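Local atomic coordinates of 432aa long hypothetical deoxyribodipyrimidine photolyase (Sulfolobus tokodaii, PDB entry 2E0I), a protein that probably repairs ultraviolet-damaged DNA as a light-driven deoxyribodipyrimidine photolyase, with two bound FAD molecules, one of them a likely light-harvesting cofactor. Residues L314-D326 and I411-Y425. Numbering follows the deposited sequence.
Sequences LVAFFLVKVLFVD and IVNWLERVNYVKSEY
Phe-324 and Val-421 form the hydrophobic centre of a helix-helix packing in the all-helical FAD-binding domain of the photolyase fold, where the C-terminal helix 414-427 crosses the end of helix 309-322. The axes of the segments 314-322 and 414-425 approach to 8.9 Å at an angle of 65°, and the CA atoms of Val-322 and Val-418 come nearest. Phe-324 leaves the helix with positive phi, a turn that points its CB at the second helix. There the ring lies along Val-421, the two side chains running in opposite senses: CD1 of Phe-324 is 3.6 Å from both CG1 and CG2 of Val-421. Tyr-420 flanks the ring, its edge toward the face of Phe-324 in an offset T-shaped pair, planes at 89° and centroids 6.0 Å apart, while Glu-424 CG lies against CZ of Phe-324.

Beside this cluster, both methyls of Val-322 border Trp-414 CB; CG1, anti to the backbone N, also nears Val-412 CG2, and CG2 meets Val-418 CG2 at 3.6 Å. Leu-323 extends the apolar seam toward the start of the second segment, its CD2 meeting Ile-411 CD1 and Val-412 CG2 at about right angles to those side chains. Ala-316, farther back on the same helix, touches an FAD, and the side chain of Val-320 lies about 8 Å from a bound FAD, so this helix joins the packing to the flavin site.

Polar groups add less across the interface. Lys-321 O receives a CA-H...O contact from Val-418, while the NZ of Lys-321 hydrogen-bonds to Ser-355 OG and the backbone O of Arg-363. Arg-417, bent at chi2 and chi3, curls round the carbonyl of Val-322; its NH2 forms a salt bridge with Glu-275, and its NE donates a weak hydrogen bond to Val-322 O, 2.9 Å long but strongly bent, with 129° at the hydrogen.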
loop_
_atom_site.group_PDB
_atom_site.type_symbol
_atom_site.label_atom_id
_atom_site.label_comp_id
_atom_site.label_asym_id
_atom_site.label_seq_id
_atom_site.Cartn_x
_atom_site.Cartn_y
_atom_site.Cartn_z
ATOM N N LEU A 314 -5.302 -4.670 14.574
ATOM C CA LEU A 314 -5.317 -5.521 15.759
ATOM C C LEU A 314 -3.982 -6.236 15.808
ATOM O O LEU A 314 -3.365 -6.397 16.864
ATOM C CB LEU A 314 -6.431 -6.569 15.686
ATOM C CG LEU A 314 -7.848 -6.112 16.022
ATOM C CD1 LEU A 314 -8.780 -7.302 16.046
ATOM C CD2 LEU A 314 -7.845 -5.421 17.376
ATOM N N VAL A 315 -3.554 -6.672 14.633
ATOM C CA VAL A 315 -2.308 -7.393 14.477
ATOM C C VAL A 315 -1.124 -6.471 14.776
ATOM O O VAL A 315 -0.188 -6.847 15.469
ATOM C CB VAL A 315 -2.240 -7.976 13.041
ATOM C CG1 VAL A 315 -0.840 -7.854 12.466
ATOM C CG2 VAL A 315 -2.693 -9.431 13.067
ATOM N N ALA A 316 -1.187 -5.253 14.259
ATOM C CA ALA A 316 -0.126 -4.288 14.465
ATOM C C ALA A 316 -0.064 -3.896 15.942
ATOM O O ALA A 316 1.016 -3.735 16.510
ATOM C CB ALA A 316 -0.370 -3.065 13.586
ATOM N N PHE A 317 -1.229 -3.738 16.557
ATOM C CA PHE A 317 -1.308 -3.377 17.964
ATOM C C PHE A 317 -0.591 -4.436 18.794
ATOM O O PHE A 317 0.300 -4.130 19.580
ATOM C CB PHE A 317 -2.780 -3.291 18.396
ATOM C CG PHE A 317 -2.982 -3.287 19.893
ATOM C CD1 PHE A 317 -2.767 -2.127 20.642
ATOM C CD2 PHE A 317 -3.376 -4.453 20.562
ATOM C CE1 PHE A 317 -2.942 -2.126 22.042
ATOM C CE2 PHE A 317 -3.553 -4.464 21.960
ATOM C CZ PHE A 317 -3.334 -3.294 22.698
ATOM N N PHE A 318 -0.991 -5.687 18.598
ATOM C CA PHE A 318 -0.439 -6.819 19.317
ATOM C C PHE A 318 1.087 -6.921 19.251
ATOM O O PHE A 318 1.745 -7.244 20.251
ATOM C CB PHE A 318 -1.055 -8.110 18.783
ATOM C CG PHE A 318 -0.818 -9.298 19.667
ATOM C CD1 PHE A 318 -1.658 -9.552 20.746
ATOM C CD2 PHE A 318 0.262 -10.151 19.440
ATOM C CE1 PHE A 318 -1.428 -10.633 21.578
ATOM C CE2 PHE A 318 0.498 -11.235 20.270
ATOM C CZ PHE A 318 -0.345 -11.477 21.336
ATOM N N LEU A 319 1.663 -6.654 18.086
ATOM C CA LEU A 319 3.109 -6.749 17.965
ATOM C C LEU A 319 3.824 -5.631 18.711
ATOM O O LEU A 319 4.855 -5.852 19.345
ATOM C CB LEU A 319 3.536 -6.718 16.498
ATOM C CG LEU A 319 5.053 -6.707 16.275
ATOM C CD1 LEU A 319 5.632 -8.056 16.658
ATOM C CD2 LEU A 319 5.370 -6.377 14.823
ATOM N N VAL A 320 3.275 -4.430 18.654
ATOM C CA VAL A 320 3.937 -3.317 19.291
ATOM C C VAL A 320 3.646 -3.134 20.770
ATOM O O VAL A 320 4.567 -3.076 21.588
ATOM C CB VAL A 320 3.615 -2.007 18.553
ATOM C CG1 VAL A 320 4.375 -0.862 19.184
ATOM C CG2 VAL A 320 3.975 -2.139 17.079
ATOM N N LYS A 321 2.367 -3.051 21.116
ATOM C CA LYS A 321 1.967 -2.822 22.497
ATOM C C LYS A 321 1.751 -4.039 23.379
ATOM O O LYS A 321 1.384 -3.897 24.537
ATOM C CB LYS A 321 0.729 -1.921 22.520
ATOM C CG LYS A 321 1.066 -0.515 22.060
ATOM C CD LYS A 321 -0.129 0.405 22.034
ATOM C CE LYS A 321 0.287 1.802 21.580
ATOM N NZ LYS A 321 -0.883 2.727 21.446
ATOM N N VAL A 322 1.988 -5.233 22.855
ATOM C CA VAL A 322 1.813 -6.429 23.665
ATOM C C VAL A 322 3.071 -7.279 23.645
ATOM O O VAL A 322 3.528 -7.714 24.686
ATOM C CB VAL A 322 0.584 -7.259 23.195
ATOM C CG1 VAL A 322 0.529 -8.591 23.918
ATOM C CG2 VAL A 322 -0.695 -6.484 23.479
ATOM N N LEU A 323 3.642 -7.510 22.470
ATOM C CA LEU A 323 4.859 -8.316 22.388
ATOM C C LEU A 323 6.052 -7.385 22.514
ATOM O O LEU A 323 7.206 -7.822 22.525
ATOM C CB LEU A 323 4.922 -9.083 21.057
ATOM C CG LEU A 323 3.814 -10.102 20.769
ATOM C CD1 LEU A 323 4.048 -10.735 19.422
ATOM C CD2 LEU A 323 3.786 -11.169 21.845
ATOM N N PHE A 324 5.750 -6.093 22.603
ATOM C CA PHE A 324 6.748 -5.039 22.737
ATOM C C PHE A 324 7.905 -5.144 21.717
ATOM O O PHE A 324 9.092 -5.156 22.077
ATOM C CB PHE A 324 7.265 -5.030 24.182
ATOM C CG PHE A 324 7.950 -3.752 24.584
ATOM C CD1 PHE A 324 7.481 -2.520 24.140
ATOM C CD2 PHE A 324 9.062 -3.780 25.434
ATOM C CE1 PHE A 324 8.109 -1.334 24.534
ATOM C CE2 PHE A 324 9.698 -2.596 25.836
ATOM C CZ PHE A 324 9.221 -1.375 25.386
ATOM N N VAL A 325 7.537 -5.222 20.437
ATOM C CA VAL A 325 8.503 -5.295 19.343
ATOM C C VAL A 325 8.448 -3.979 18.543
ATOM O O VAL A 325 7.372 -3.442 18.271
ATOM C CB VAL A 325 8.200 -6.489 18.415
ATOM C CG1 VAL A 325 9.127 -6.463 17.218
ATOM C CG2 VAL A 325 8.354 -7.789 19.178
ATOM N N ASP A 326 9.614 -3.453 18.188
ATOM C CA ASP A 326 9.705 -2.198 17.451
ATOM C C ASP A 326 8.757 -2.192 16.249
ATOM O O ASP A 326 8.747 -3.135 15.460
ATOM C CB ASP A 326 11.158 -1.988 16.997
ATOM C CG ASP A 326 11.412 -0.603 16.432
ATOM O OD1 ASP A 326 12.590 -0.285 16.193
ATOM O OD2 ASP A 326 10.450 0.164 16.222
ATOM N N ILE A 411 0.889 -16.859 24.283
ATOM C CA ILE A 411 2.323 -16.760 24.552
ATOM C C ILE A 411 2.681 -15.644 25.527
ATOM O O ILE A 411 3.851 -15.446 25.826
ATOM C CB ILE A 411 3.145 -16.544 23.257
ATOM C CG1 ILE A 411 2.762 -15.211 22.607
ATOM C CG2 ILE A 411 2.923 -17.708 22.306
ATOM C CD1 ILE A 411 3.744 -14.731 21.557
ATOM N N VAL A 412 1.671 -14.921 26.009
ATOM C CA VAL A 412 1.852 -13.829 26.972
ATOM C C VAL A 412 0.476 -13.352 27.414
ATOM O O VAL A 412 -0.517 -13.630 26.747
ATOM C CB VAL A 412 2.573 -12.593 26.358
ATOM C CG1 VAL A 412 4.062 -12.825 26.232
ATOM C CG2 VAL A 412 1.985 -12.281 25.008
ATOM N N ASN A 413 0.414 -12.651 28.546
ATOM C CA ASN A 413 -0.844 -12.088 29.022
ATOM C C ASN A 413 -0.826 -10.650 28.518
ATOM O O ASN A 413 -0.027 -9.840 28.983
ATOM C CB ASN A 413 -0.918 -12.069 30.550
ATOM C CG ASN A 413 -2.081 -11.195 31.073
ATOM O OD1 ASN A 413 -2.037 -10.674 32.197
ATOM N ND2 ASN A 413 -3.125 -11.039 30.250
ATOM N N TRP A 414 -1.705 -10.327 27.580
ATOM C CA TRP A 414 -1.729 -8.988 27.018
ATOM C C TRP A 414 -1.882 -7.867 28.048
ATOM O O TRP A 414 -1.195 -6.855 27.969
ATOM C CB TRP A 414 -2.839 -8.874 25.972
ATOM C CG TRP A 414 -4.197 -8.775 26.570
ATOM C CD1 TRP A 414 -4.950 -9.794 27.075
ATOM C CD2 TRP A 414 -4.943 -7.573 26.790
ATOM N NE1 TRP A 414 -6.118 -9.300 27.600
ATOM C CE2 TRP A 414 -6.140 -7.939 27.438
ATOM C CE3 TRP A 414 -4.712 -6.221 26.504
ATOM C CZ2 TRP A 414 -7.109 -7.003 27.807
ATOM C CZ3 TRP A 414 -5.672 -5.292 26.869
ATOM C CH2 TRP A 414 -6.859 -5.687 27.515
ATOM N N LEU A 415 -2.767 -8.046 29.022
ATOM C CA LEU A 415 -3.001 -7.011 30.016
ATOM C C LEU A 415 -1.745 -6.558 30.758
ATOM O O LEU A 415 -1.471 -5.362 30.830
ATOM C CB LEU A 415 -4.075 -7.470 31.006
ATOM C CG LEU A 415 -4.853 -6.366 31.740
ATOM C CD1 LEU A 415 -3.971 -5.714 32.776
ATOM C CD2 LEU A 415 -5.364 -5.331 30.747
ATOM N N GLU A 416 -0.981 -7.497 31.309
ATOM C CA GLU A 416 0.244 -7.142 32.029
ATOM C C GLU A 416 1.227 -6.448 31.093
ATOM O O GLU A 416 1.826 -5.429 31.442
ATOM C CB GLU A 416 0.923 -8.382 32.597
ATOM C CG GLU A 416 0.101 -9.178 33.588
ATOM C CD GLU A 416 0.803 -10.473 34.010
ATOM O OE1 GLU A 416 1.141 -11.294 33.119
ATOM O OE2 GLU A 416 1.022 -10.671 35.229
ATOM N N ARG A 417 1.399 -7.018 29.905
ATOM C CA ARG A 417 2.307 -6.468 28.905
ATOM C C ARG A 417 1.937 -5.032 28.533
ATOM O O ARG A 417 2.763 -4.134 28.627
ATOM C CB ARG A 417 2.287 -7.327 27.633
ATOM C CG ARG A 417 2.617 -8.807 27.821
ATOM C CD ARG A 417 4.082 -9.054 28.110
ATOM N NE ARG A 417 4.950 -8.470 27.095
ATOM C CZ ARG A 417 6.184 -8.897 26.833
ATOM N NH1 ARG A 417 6.691 -9.921 27.510
ATOM N NH2 ARG A 417 6.917 -8.294 25.901
ATOM N N VAL A 418 0.693 -4.825 28.106
ATOM C CA VAL A 418 0.229 -3.499 27.706
ATOM C C VAL A 418 0.509 -2.460 28.777
ATOM O O VAL A 418 0.856 -1.324 28.462
ATOM C CB VAL A 418 -1.287 -3.481 27.395
ATOM C CG1 VAL A 418 -1.706 -2.082 26.982
ATOM C CG2 VAL A 418 -1.612 -4.453 26.280
ATOM N N ASN A 419 0.350 -2.843 30.041
ATOM C CA ASN A 419 0.607 -1.920 31.141
ATOM C C ASN A 419 2.086 -1.593 31.215
ATOM O O ASN A 419 2.465 -0.441 31.417
ATOM C CB ASN A 419 0.143 -2.516 32.468
ATOM C CG ASN A 419 -1.363 -2.515 32.606
ATOM O OD1 ASN A 419 -2.006 -1.479 32.465
ATOM N ND2 ASN A 419 -1.933 -3.676 32.884
ATOM N N TYR A 420 2.922 -2.611 31.045
ATOM C CA TYR A 420 4.356 -2.400 31.085
ATOM C C TYR A 420 4.800 -1.531 29.913
ATOM O O TYR A 420 5.546 -0.571 30.089
ATOM C CB TYR A 420 5.108 -3.730 31.055
ATOM C CG TYR A 420 6.595 -3.512 30.971
ATOM C CD1 TYR A 420 7.270 -3.642 29.760
ATOM C CD2 TYR A 420 7.316 -3.084 32.085
ATOM C CE1 TYR A 420 8.625 -3.343 29.660
ATOM C CE2 TYR A 420 8.670 -2.786 31.997
ATOM C CZ TYR A 420 9.320 -2.916 30.782
ATOM O OH TYR A 420 10.660 -2.617 30.692
ATOM N N VAL A 421 4.332 -1.863 28.717
ATOM C CA VAL A 421 4.708 -1.102 27.536
ATOM C C VAL A 421 4.329 0.359 27.709
ATOM O O VAL A 421 5.094 1.248 27.356
ATOM C CB VAL A 421 4.037 -1.656 26.261
ATOM C CG1 VAL A 421 4.427 -0.802 25.066
ATOM C CG2 VAL A 421 4.456 -3.108 26.035
ATOM N N LYS A 422 3.153 0.613 28.264
ATOM C CA LYS A 422 2.722 1.986 28.460
ATOM C C LYS A 422 3.602 2.727 29.465
ATOM O O LYS A 422 3.978 3.880 29.247
ATOM C CB LYS A 422 1.269 2.041 28.924
ATOM C CG LYS A 422 0.833 3.464 29.189
ATOM C CD LYS A 422 -0.663 3.642 29.293
ATOM C CE LYS A 422 -0.972 5.122 29.511
ATOM N NZ LYS A 422 -2.408 5.467 29.338
ATOM N N SER A 423 3.923 2.068 30.573
ATOM C CA SER A 423 4.760 2.690 31.582
ATOM C C SER A 423 6.075 3.063 30.916
ATOM O O SER A 423 6.632 4.127 31.190
ATOM C CB SER A 423 4.998 1.728 32.752
ATOM O OG SER A 423 5.682 0.568 32.325
ATOM N N GLU A 424 6.555 2.193 30.026
ATOM C CA GLU A 424 7.805 2.435 29.309
ATOM C C GLU A 424 7.697 3.676 28.425
ATOM O O GLU A 424 8.673 4.404 28.241
ATOM C CB GLU A 424 8.184 1.213 28.463
ATOM C CG GLU A 424 8.981 0.151 29.211
ATOM C CD GLU A 424 10.438 0.555 29.447
ATOM O OE1 GLU A 424 10.681 1.663 29.981
ATOM O OE2 GLU A 424 11.342 -0.243 29.101
ATOM N N TYR A 425 6.506 3.915 27.883
ATOM C CA TYR A 425 6.267 5.081 27.041
ATOM C C TYR A 425 6.290 6.337 27.896
ATOM O O TYR A 425 7.016 7.279 27.594
ATOM C CB TYR A 425 4.914 4.976 26.348
ATOM C CG TYR A 425 4.947 4.352 24.972
ATOM C CD1 TYR A 425 4.732 5.124 23.833
ATOM C CD2 TYR A 425 5.158 2.987 24.809
ATOM C CE1 TYR A 425 4.720 4.551 22.565
ATOM C CE2 TYR A 425 5.150 2.404 23.545
ATOM C CZ TYR A 425 4.929 3.193 22.431
ATOM O OH TYR A 425 4.899 2.624 21.183
#